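Local structure of sulfate adenylyltransferase (Allochromatium vinosum, 4DNX) at residues Q193-F198 / M287-I293; V224-L230 / T259-Y265; A281-Q285 / L323-I327. The protein catalyses the reaction of sulfate with ATP to give adenosine 5'-phosphosulfate and diphosphate, as a dissimilatory ATP sulfurylase. The contacts are given in a common frame with arbitrary orientation. Where two conformers were deposited one is given. Numbering follows the deposited sequence.

Overall arrangement
A five-stranded parallel sheet, ordered 260-266, 223-230, 195-200, 291-294, 326-329, carries all three contacts. Contact 2 pairs the first two strands and contact 1 the third and fourth, their centres about 11 Å apart; hydrogen bonds between strands 195-200 and 223-230 join them. Contact 3, its centre about 8 Å from that of contact 1 and about 15 Å from that of contact 2, sets helix 274-287 against the segment leading into edge strand 326-329. Along the chain, contact 2 falls between the halves of contact 1, and contact 3 opens after contact 2 has closed and interleaves with contact 1. The 3-2-1-4-5 order is that of a Rossmann-like nucleotidyltransferase domain, in keeping with ATP use.

Contact 1 (Q193-F198 / M287-I293); sequences QKIVAF and MGATHFI
The loop 288-290 packs against the Ala197 face of strand 195-198. This strand runs parallel to 291-293, axes 4.6 Å apart at 29°, with Val196 paired with His291 and Ala197 with Phe292. Ala197 CB is a bump in a hollow lined by Ala289 CB and Met287 CE (3.8 Å each) and Phe292 CD1 (4.2 Å). Met287 (chi1 p, then extended) reaches it from helix 274-287, which ends in a Schellman motif at Gly288 (positive phi). Beside Val196, Ile293 CD1 fits between Val196 CG1 (3.7 Å) and Phe198 CD1 (4.0 Å). The ladder runs from His291 N to Ile195 O (3.1 Å), Ala197 N to His291 O (2.8 Å) and Ile293 N to Ala197 O (3.2 Å). At its start Thr290 OG1 (chi1 p) accepts a hydrogen bond from Ile195 N (2.8 Å), and Thr290 N shares Ile195 O (2.9 Å) with His291 N. Helix 206-219 covers the Val196 face and helix 274-287 the Ala197 face, the three-layered α/β sandwich of a Rossmann-like fold.

Contact 2 (V224-L230 / T259-Y265); sequences VVIHMLL and TVMVTGY
Apolar side chains pack on the face bearing Val224, Ile226 and Met228. Ile226 CD1 (chi1 m) lies 3.8 Å from Val260 CG1, and Met228 CE (chi1 m) 3.7 Å from Val262 CG1. Gly264 continues this row, where a CB would clash with Leu230 CD1. On the other face Val225 CG2 meets Met261 SD at 4.1 Å, and His227 (chi1 t) and Tyr265 (chi1 p) form an offset stack, centroids 4.5 Å apart, planes at 24°. The extended, parallel strands, axes 4.2 Å apart at 31°, pair Val224 with Val260 through to Leu229 with Tyr265. Hydrogen bonds of 2.9 Å run from Val224 N to Thr259 O, Met261 N to Val224 O, Thr263 N to Ile226 O, Tyr265 N to Met228 O and Leu230 N to Tyr265 O, and of 2.8 Å from Ile226 N to Met261 O and Met228 N to Thr263 O. Thr263 OG1 adds one to Ile226 O (3.1 Å). His227 ND1 and NE2 hydrogen-bond to Arg284 NE and Tyr51 OH. Helix 240-254, the crossover of this beta-alpha-beta unit, covers Ile226 and Met228, helices 180-190 and 274-287 the His227 face; strand 195-200 flanks 223-230, and Val262 N hydrogen-bonds to Glu189 OE1 of the second subunit.

Contact 3 (A281-Q285 / L323-I327); sequences AYFRQ and LAIEI
Gln285 supplies the polar link between helix and loop. Extended through chi1 and chi2 (both t), it reaches from helix 281-285 to the loop before strand 326-327, where OE1 accepts two hydrogen bonds, from Ala324 N (2.7 Å) and Ile325 N (3.0 Å). One turn earlier, Ala281 points toward the loop; its CB lies 4.1 Å from Leu323 CD1, 4.0 Å from Ile325 CG2 and 4.3 Å from Ile327 CD1. Ile325, with chi1 and chi2 both t, places CG2 3.5 Å from Ala281 O and CD1 3.7 Å from Arg284 CB. Leu323 is an mt rotamer whose CD2 approaches Tyr282 CA at 4.0 Å. Arg284 bends at chi2 p, and its NE and NH2 bond to His227 ND1 and Gln199 OE1. Helix 274-287 thus packs over the approach to strand 326-329 of the parallel sheet in the Rossmann-like domain, with Phe314 of helix 309-316 packing on Ala281, Leu323 and Ile327. The chemistry implies an apolar seam with one polar anchor, Gln285, whose NE2 also bonds to Lys3 O.

Contact 1 (Q193-F198 / M287-I293)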
loop_
_atom_site.group_PDB
_atom_site.type_symbol
_atom_site.label_atom_id
_atom_site.label_comp_id
_atom_site.label_asym_id
_atom_site.label_seq_id
_atom_site.Cartn_x
_atom_site.Cartn_y
_atom_site.Cartn_z
ATOM N N GLN A 193 4.382 -17.827 11.921
ATOM C CA GLN A 193 5.655 -18.579 11.849
ATOM C C GLN A 193 5.779 -19.456 10.600
ATOM O O GLN A 193 6.870 -19.636 10.065
ATOM C CB GLN A 193 5.789 -19.518 13.055
ATOM C CG GLN A 193 5.557 -18.892 14.408
ATOM C CD GLN A 193 6.767 -18.154 14.895
ATOM O OE1 GLN A 193 7.444 -17.459 14.130
ATOM N NE2 GLN A 193 7.050 -18.288 16.177
ATOM N N LYS A 194 4.647 -20.009 10.151
ATOM C CA LYS A 194 4.600 -20.750 8.896
ATOM C C LYS A 194 3.509 -20.100 8.065
ATOM O O LYS A 194 2.419 -19.766 8.568
ATOM C CB LYS A 194 4.337 -22.238 9.133
ATOM C CG LYS A 194 5.579 -22.925 9.716
ATOM C CD LYS A 194 5.294 -24.364 10.063
ATOM C CE LYS A 194 6.592 -25.061 10.493
ATOM N NZ LYS A 194 6.326 -26.362 11.179
ATOM N N ILE A 195 3.819 -19.861 6.798
ATOM C CA ILE A 195 2.933 -19.052 5.940
ATOM C C ILE A 195 2.851 -19.700 4.558
ATOM O O ILE A 195 3.897 -19.906 3.914
ATOM C CB ILE A 195 3.510 -17.585 5.760
ATOM C CG1 ILE A 195 3.750 -16.920 7.142
ATOM C CG2 ILE A 195 2.579 -16.746 4.893
ATOM C CD1 ILE A 195 5.149 -17.157 7.696
ATOM N N VAL A 196 1.631 -20.047 4.110
ATOM C CA VAL A 196 1.432 -20.600 2.746
ATOM C C VAL A 196 1.168 -19.456 1.772
ATOM O O VAL A 196 0.444 -18.526 2.117
ATOM C CB VAL A 196 0.190 -21.520 2.762
ATOM C CG1 VAL A 196 -0.212 -21.954 1.321
ATOM C CG2 VAL A 196 0.429 -22.736 3.676
ATOM N N ALA A 197 1.745 -19.480 0.561
ATOM C CA ALA A 197 1.408 -18.454 -0.442
ATOM C C ALA A 197 0.598 -19.125 -1.557
ATOM O O ALA A 197 0.901 -20.306 -1.937
ATOM C CB ALA A 197 2.727 -17.857 -1.039
ATOM N N PHE A 198 -0.404 -18.410 -2.062
ATOM C CA PHE A 198 -1.268 -18.893 -3.143
ATOM C C PHE A 198 -1.442 -17.776 -4.154
ATOM O O PHE A 198 -1.911 -16.716 -3.785
ATOM C CB PHE A 198 -2.665 -19.312 -2.588
ATOM C CG PHE A 198 -3.640 -19.767 -3.670
ATOM C CD1 PHE A 198 -3.449 -20.997 -4.306
ATOM C CD2 PHE A 198 -4.720 -18.949 -4.052
ATOM C CE1 PHE A 198 -4.358 -21.424 -5.318
ATOM C CE2 PHE A 198 -5.640 -19.397 -5.071
ATOM C CZ PHE A 198 -5.428 -20.594 -5.655
ATOM N N MET A 287 9.337 -12.548 -0.011
ATOM C CA MET A 287 8.237 -11.887 0.682
ATOM C C MET A 287 7.943 -12.521 2.071
ATOM O O MET A 287 7.257 -11.884 2.873
ATOM C CB MET A 287 7.011 -11.790 -0.230
ATOM C CG MET A 287 6.118 -12.975 -0.105
ATOM S SD MET A 287 4.817 -12.864 -1.375
ATOM C CE MET A 287 3.796 -14.267 -0.826
ATOM N N GLY A 288 8.551 -13.694 2.399
ATOM C CA GLY A 288 8.437 -14.257 3.741
ATOM C C GLY A 288 7.593 -15.528 3.853
ATOM O O GLY A 288 7.379 -16.034 4.968
ATOM N N ALA A 289 7.105 -16.030 2.718
ATOM C CA ALA A 289 6.331 -17.281 2.745
ATOM C C ALA A 289 7.264 -18.460 2.972
ATOM O O ALA A 289 8.406 -18.470 2.461
ATOM C CB ALA A 289 5.539 -17.473 1.453
ATOM N N THR A 290 6.777 -19.452 3.724
ATOM C CA THR A 290 7.538 -20.655 4.000
ATOM C C THR A 290 7.141 -21.821 3.088
ATOM O O THR A 290 7.899 -22.807 2.976
ATOM C CB THR A 290 7.421 -21.091 5.499
ATOM O OG1 THR A 290 6.050 -21.308 5.828
ATOM C CG2 THR A 290 7.987 -20.060 6.459
ATOM N N HIS A 291 5.946 -21.734 2.495
ATOM C CA HIS A 291 5.367 -22.782 1.653
ATOM C C HIS A 291 4.682 -22.122 0.456
ATOM O O HIS A 291 4.111 -21.046 0.592
ATOM C CB HIS A 291 4.362 -23.596 2.472
ATOM C CG HIS A 291 5.010 -24.387 3.559
ATOM N ND1 HIS A 291 5.351 -23.839 4.784
ATOM C CD2 HIS A 291 5.427 -25.673 3.595
ATOM C CE1 HIS A 291 5.945 -24.753 5.526
ATOM N NE2 HIS A 291 6.003 -25.876 4.830
ATOM N N PHE A 292 4.702 -22.770 -0.695
ATOM C CA PHE A 292 4.108 -22.239 -1.896
ATOM C C PHE A 292 3.326 -23.341 -2.586
ATOM O O PHE A 292 3.857 -24.435 -2.781
ATOM C CB PHE A 292 5.216 -21.730 -2.852
ATOM C CG PHE A 292 4.697 -21.260 -4.191
ATOM C CD1 PHE A 292 3.599 -20.423 -4.280
ATOM C CD2 PHE A 292 5.373 -21.613 -5.360
ATOM C CE1 PHE A 292 3.116 -19.961 -5.542
ATOM C CE2 PHE A 292 4.919 -21.178 -6.596
ATOM C CZ PHE A 292 3.800 -20.351 -6.696
ATOM N N ILE A 293 2.067 -23.070 -2.915
ATOM C CA ILE A 293 1.198 -24.094 -3.532
ATOM C C ILE A 293 1.450 -24.109 -5.053
ATOM O O ILE A 293 1.307 -23.072 -5.737
ATOM C CB ILE A 293 -0.277 -23.756 -3.308
ATOM C CG1 ILE A 293 -0.638 -23.905 -1.833
ATOM C CG2 ILE A 293 -1.231 -24.675 -4.158
ATOM C CD1 ILE A 293 -2.051 -23.401 -1.490
#

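Contact 2 (V224-L230 / T259-Y265)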
loop_
_atom_site.group_PDB
_atom_site.type_symbol
_atom_site.label_atom_id
_atom_site.label_comp_id
_atom_site.label_asym_id
_atom_site.label_seq_id
_atom_site.Cartn_x
_atom_site.Cartn_y
_atom_site.Cartn_z
ATOM N N VAL A 224 -2.265 -17.670 5.340
ATOM C CA VAL A 224 -2.060 -17.707 3.872
ATOM C C VAL A 224 -1.993 -16.280 3.318
ATOM O O VAL A 224 -2.762 -15.395 3.727
ATOM C CB VAL A 224 -3.177 -18.490 3.158
ATOM C CG1 VAL A 224 -4.582 -17.897 3.462
ATOM C CG2 VAL A 224 -2.949 -18.522 1.630
ATOM N N VAL A 225 -1.012 -16.050 2.436
ATOM C CA VAL A 225 -0.932 -14.813 1.683
ATOM C C VAL A 225 -1.543 -15.156 0.318
ATOM O O VAL A 225 -1.004 -16.060 -0.378
ATOM C CB VAL A 225 0.533 -14.352 1.505
ATOM C CG1 VAL A 225 0.529 -13.046 0.647
ATOM C CG2 VAL A 225 1.185 -14.053 2.881
ATOM N N ILE A 226 -2.620 -14.445 -0.048
ATOM C CA ILE A 226 -3.271 -14.613 -1.385
ATOM C C ILE A 226 -2.570 -13.518 -2.175
ATOM O O ILE A 226 -2.708 -12.330 -1.857
ATOM C CB ILE A 226 -4.771 -14.376 -1.294
ATOM C CG1 ILE A 226 -5.427 -15.479 -0.409
ATOM C CG2 ILE A 226 -5.349 -14.421 -2.722
ATOM C CD1 ILE A 226 -6.939 -15.363 -0.167
ATOM N N HIS A 227 -1.762 -13.922 -3.136
ATOM C CA HIS A 227 -0.829 -12.996 -3.819
ATOM C C HIS A 227 -1.395 -12.848 -5.233
ATOM O O HIS A 227 -1.188 -13.715 -6.083
ATOM C CB HIS A 227 0.565 -13.626 -3.782
ATOM C CG HIS A 227 1.691 -12.630 -3.912
ATOM N ND1 HIS A 227 2.870 -12.935 -4.559
ATOM C CD2 HIS A 227 1.801 -11.345 -3.518
ATOM C CE1 HIS A 227 3.686 -11.890 -4.521
ATOM N NE2 HIS A 227 3.058 -10.900 -3.903
ATOM N N MET A 228 -2.115 -11.759 -5.459
ATOM C CA MET A 228 -2.877 -11.603 -6.715
ATOM C C MET A 228 -2.001 -11.001 -7.805
ATOM O O MET A 228 -1.196 -10.077 -7.545
ATOM C CB MET A 228 -4.114 -10.717 -6.496
ATOM C CG MET A 228 -5.270 -11.375 -5.556
ATOM S SD MET A 228 -6.636 -10.236 -5.310
ATOM C CE MET A 228 -5.835 -8.799 -4.547
ATOM N N LEU A 229 -2.117 -11.545 -9.012
ATOM C CA LEU A 229 -1.314 -11.021 -10.106
ATOM C C LEU A 229 -2.099 -9.821 -10.640
ATOM O O LEU A 229 -3.200 -9.978 -11.181
ATOM C CB LEU A 229 -1.078 -12.105 -11.175
ATOM C CG LEU A 229 -0.418 -11.587 -12.471
ATOM C CD1 LEU A 229 0.823 -10.685 -12.196
ATOM C CD2 LEU A 229 -0.055 -12.814 -13.272
ATOM N N LEU A 230 -1.547 -8.614 -10.466
ATOM C CA LEU A 230 -2.159 -7.385 -10.934
ATOM C C LEU A 230 -1.691 -7.081 -12.360
ATOM O O LEU A 230 -0.526 -7.294 -12.691
ATOM C CB LEU A 230 -1.714 -6.212 -10.036
ATOM C CG LEU A 230 -2.036 -6.516 -8.570
ATOM C CD1 LEU A 230 -1.380 -5.433 -7.698
ATOM C CD2 LEU A 230 -3.520 -6.581 -8.299
ATOM N N THR A 259 -5.877 -15.067 9.735
ATOM C CA THR A 259 -5.314 -16.169 8.940
ATOM C C THR A 259 -5.121 -15.826 7.479
ATOM O O THR A 259 -4.515 -16.611 6.777
ATOM C CB THR A 259 -6.173 -17.468 9.053
ATOM O OG1 THR A 259 -7.490 -17.193 8.561
ATOM C CG2 THR A 259 -6.242 -17.916 10.470
ATOM N N VAL A 260 -5.608 -14.669 7.020
ATOM C CA VAL A 260 -5.497 -14.345 5.575
ATOM C C VAL A 260 -4.903 -12.951 5.368
ATOM O O VAL A 260 -5.275 -12.034 6.108
ATOM C CB VAL A 260 -6.873 -14.394 4.876
ATOM C CG1 VAL A 260 -6.736 -14.040 3.360
ATOM C CG2 VAL A 260 -7.524 -15.759 5.068
ATOM N N MET A 261 -3.967 -12.821 4.404
ATOM C CA MET A 261 -3.497 -11.543 3.918
ATOM C C MET A 261 -3.779 -11.461 2.426
ATOM O O MET A 261 -3.287 -12.290 1.690
ATOM C CB MET A 261 -1.984 -11.449 4.108
ATOM C CG MET A 261 -1.555 -10.946 5.422
ATOM S SD MET A 261 0.258 -11.065 5.542
ATOM C CE MET A 261 0.743 -10.053 4.145
ATOM N N VAL A 262 -4.568 -10.471 2.007
ATOM C CA VAL A 262 -4.902 -10.262 0.576
ATOM C C VAL A 262 -3.986 -9.177 -0.007
ATOM O O VAL A 262 -3.938 -8.023 0.497
ATOM C CB VAL A 262 -6.384 -9.904 0.383
ATOM C CG1 VAL A 262 -6.723 -9.691 -1.104
ATOM C CG2 VAL A 262 -7.288 -11.050 0.932
ATOM N N THR A 263 -3.240 -9.558 -1.039
ATOM C CA THR A 263 -2.132 -8.695 -1.508
ATOM C C THR A 263 -2.002 -8.902 -2.988
ATOM O O THR A 263 -2.645 -9.788 -3.574
ATOM C CB THR A 263 -0.765 -9.119 -0.915
ATOM O OG1 THR A 263 -0.378 -10.389 -1.449
ATOM C CG2 THR A 263 -0.794 -9.156 0.638
ATOM N N GLY A 264 -1.114 -8.130 -3.588
ATOM C CA GLY A 264 -0.878 -8.254 -5.033
ATOM C C GLY A 264 0.482 -7.760 -5.471
ATOM O O GLY A 264 1.171 -7.003 -4.741
ATOM N N TYR A 265 0.874 -8.164 -6.681
ATOM C CA TYR A 265 2.154 -7.733 -7.203
ATOM C C TYR A 265 2.012 -7.529 -8.705
ATOM O O TYR A 265 1.031 -7.945 -9.303
ATOM C CB TYR A 265 3.235 -8.788 -6.901
ATOM C CG TYR A 265 3.079 -10.072 -7.689
ATOM C CD1 TYR A 265 2.063 -10.970 -7.402
ATOM C CD2 TYR A 265 3.899 -10.317 -8.810
ATOM C CE1 TYR A 265 1.915 -12.110 -8.130
ATOM C CE2 TYR A 265 3.743 -11.475 -9.572
ATOM C CZ TYR A 265 2.733 -12.342 -9.226
ATOM O OH TYR A 265 2.596 -13.503 -9.943
#

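Contact 3 (A281-Q285 / L323-I327)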
loop_
_atom_site.group_PDB
_atom_site.type_symbol
_atom_site.label_atom_id
_atom_site.label_comp_id
_atom_site.label_asym_id
_atom_site.label_seq_id
_atom_site.Cartn_x
_atom_site.Cartn_y
_atom_site.Cartn_z
ATOM N N ALA A 281 8.621 -19.383 -6.728
ATOM C CA ALA A 281 9.125 -19.815 -5.415
ATOM C C ALA A 281 10.169 -18.830 -4.881
ATOM O O ALA A 281 10.157 -18.439 -3.690
ATOM C CB ALA A 281 9.660 -21.261 -5.474
ATOM N N TYR A 282 11.032 -18.368 -5.778
ATOM C CA TYR A 282 12.086 -17.434 -5.391
ATOM C C TYR A 282 11.506 -16.154 -4.774
ATOM O O TYR A 282 11.887 -15.775 -3.635
ATOM C CB TYR A 282 12.879 -17.103 -6.640
ATOM C CG TYR A 282 14.104 -16.227 -6.389
ATOM C CD1 TYR A 282 13.962 -14.855 -6.155
ATOM C CD2 TYR A 282 15.365 -16.782 -6.425
ATOM C CE1 TYR A 282 15.115 -14.055 -5.897
ATOM C CE2 TYR A 282 16.518 -16.026 -6.197
ATOM C CZ TYR A 282 16.374 -14.656 -5.930
ATOM O OH TYR A 282 17.514 -13.920 -5.683
ATOM N N PHE A 283 10.581 -15.495 -5.476
ATOM C CA PHE A 283 10.070 -14.233 -4.937
ATOM C C PHE A 283 9.109 -14.382 -3.755
ATOM O O PHE A 283 9.007 -13.473 -2.912
ATOM C CB PHE A 283 9.621 -13.214 -6.007
ATOM C CG PHE A 283 8.392 -13.566 -6.810
ATOM C CD1 PHE A 283 7.111 -13.332 -6.305
ATOM C CD2 PHE A 283 8.547 -13.920 -8.158
ATOM C CE1 PHE A 283 5.953 -13.578 -7.137
ATOM C CE2 PHE A 283 7.436 -14.174 -8.998
ATOM C CZ PHE A 283 6.131 -13.984 -8.494
ATOM N N ARG A 284 8.494 -15.564 -3.663
ATOM C CA ARG A 284 7.639 -15.839 -2.511
ATOM C C ARG A 284 8.482 -16.053 -1.269
ATOM O O ARG A 284 8.051 -15.730 -0.147
ATOM C CB ARG A 284 6.706 -17.031 -2.782
ATOM C CG ARG A 284 5.312 -16.633 -3.275
ATOM C CD ARG A 284 5.381 -15.944 -4.527
ATOM N NE ARG A 284 4.133 -15.415 -5.145
ATOM C CZ ARG A 284 3.566 -15.806 -6.294
ATOM N NH1 ARG A 284 3.963 -16.898 -6.945
ATOM N NH2 ARG A 284 2.573 -15.078 -6.819
ATOM N N GLN A 285 9.665 -16.629 -1.418
ATOM C CA GLN A 285 10.566 -16.743 -0.246
ATOM C C GLN A 285 10.982 -15.343 0.165
ATOM O O GLN A 285 11.003 -15.024 1.377
ATOM C CB GLN A 285 11.787 -17.625 -0.546
ATOM C CG GLN A 285 12.701 -17.779 0.698
ATOM C CD GLN A 285 13.861 -18.740 0.489
ATOM O OE1 GLN A 285 13.719 -19.791 -0.151
ATOM N NE2 GLN A 285 15.012 -18.412 1.091
ATOM N N LEU A 323 17.075 -22.743 -2.212
ATOM C CA LEU A 323 15.797 -22.234 -1.716
ATOM C C LEU A 323 15.467 -22.884 -0.407
ATOM O O LEU A 323 15.686 -24.070 -0.240
ATOM C CB LEU A 323 14.649 -22.555 -2.690
ATOM C CG LEU A 323 14.649 -21.755 -4.003
ATOM C CD1 LEU A 323 13.574 -22.298 -4.945
ATOM C CD2 LEU A 323 14.433 -20.271 -3.780
ATOM N N ALA A 324 14.907 -22.106 0.510
ATOM C CA ALA A 324 14.406 -22.651 1.750
ATOM C C ALA A 324 12.905 -22.854 1.741
ATOM O O ALA A 324 12.395 -23.652 2.520
ATOM C CB ALA A 324 14.837 -21.798 2.953
ATOM N N ILE A 325 12.193 -22.112 0.883
ATOM C CA ILE A 325 10.727 -22.275 0.753
ATOM C C ILE A 325 10.410 -23.692 0.270
ATOM O O ILE A 325 11.176 -24.267 -0.541
ATOM C CB ILE A 325 10.115 -21.181 -0.156
ATOM C CG1 ILE A 325 8.571 -21.206 -0.129
ATOM C CG2 ILE A 325 10.670 -21.253 -1.622
ATOM C CD1 ILE A 325 7.877 -19.926 -0.763
ATOM N N GLU A 326 9.309 -24.258 0.772
ATOM C CA GLU A 326 8.913 -25.637 0.436
ATOM C C GLU A 326 7.679 -25.597 -0.465
ATOM O O GLU A 326 6.906 -24.660 -0.394
ATOM C CB GLU A 326 8.577 -26.415 1.709
ATOM C CG GLU A 326 9.785 -26.688 2.587
ATOM C CD GLU A 326 9.410 -27.458 3.833
ATOM O OE1 GLU A 326 9.753 -26.990 4.951
ATOM O OE2 GLU A 326 8.751 -28.520 3.696
ATOM N N ILE A 327 7.505 -26.621 -1.304
ATOM C CA ILE A 327 6.367 -26.653 -2.208
ATOM C C ILE A 327 5.295 -27.546 -1.603
ATOM O O ILE A 327 5.603 -28.657 -1.156
ATOM C CB ILE A 327 6.764 -27.202 -3.603
ATOM C CG1 ILE A 327 7.863 -26.316 -4.262
ATOM C CG2 ILE A 327 5.501 -27.333 -4.521
ATOM C CD1 ILE A 327 7.643 -24.793 -4.180
#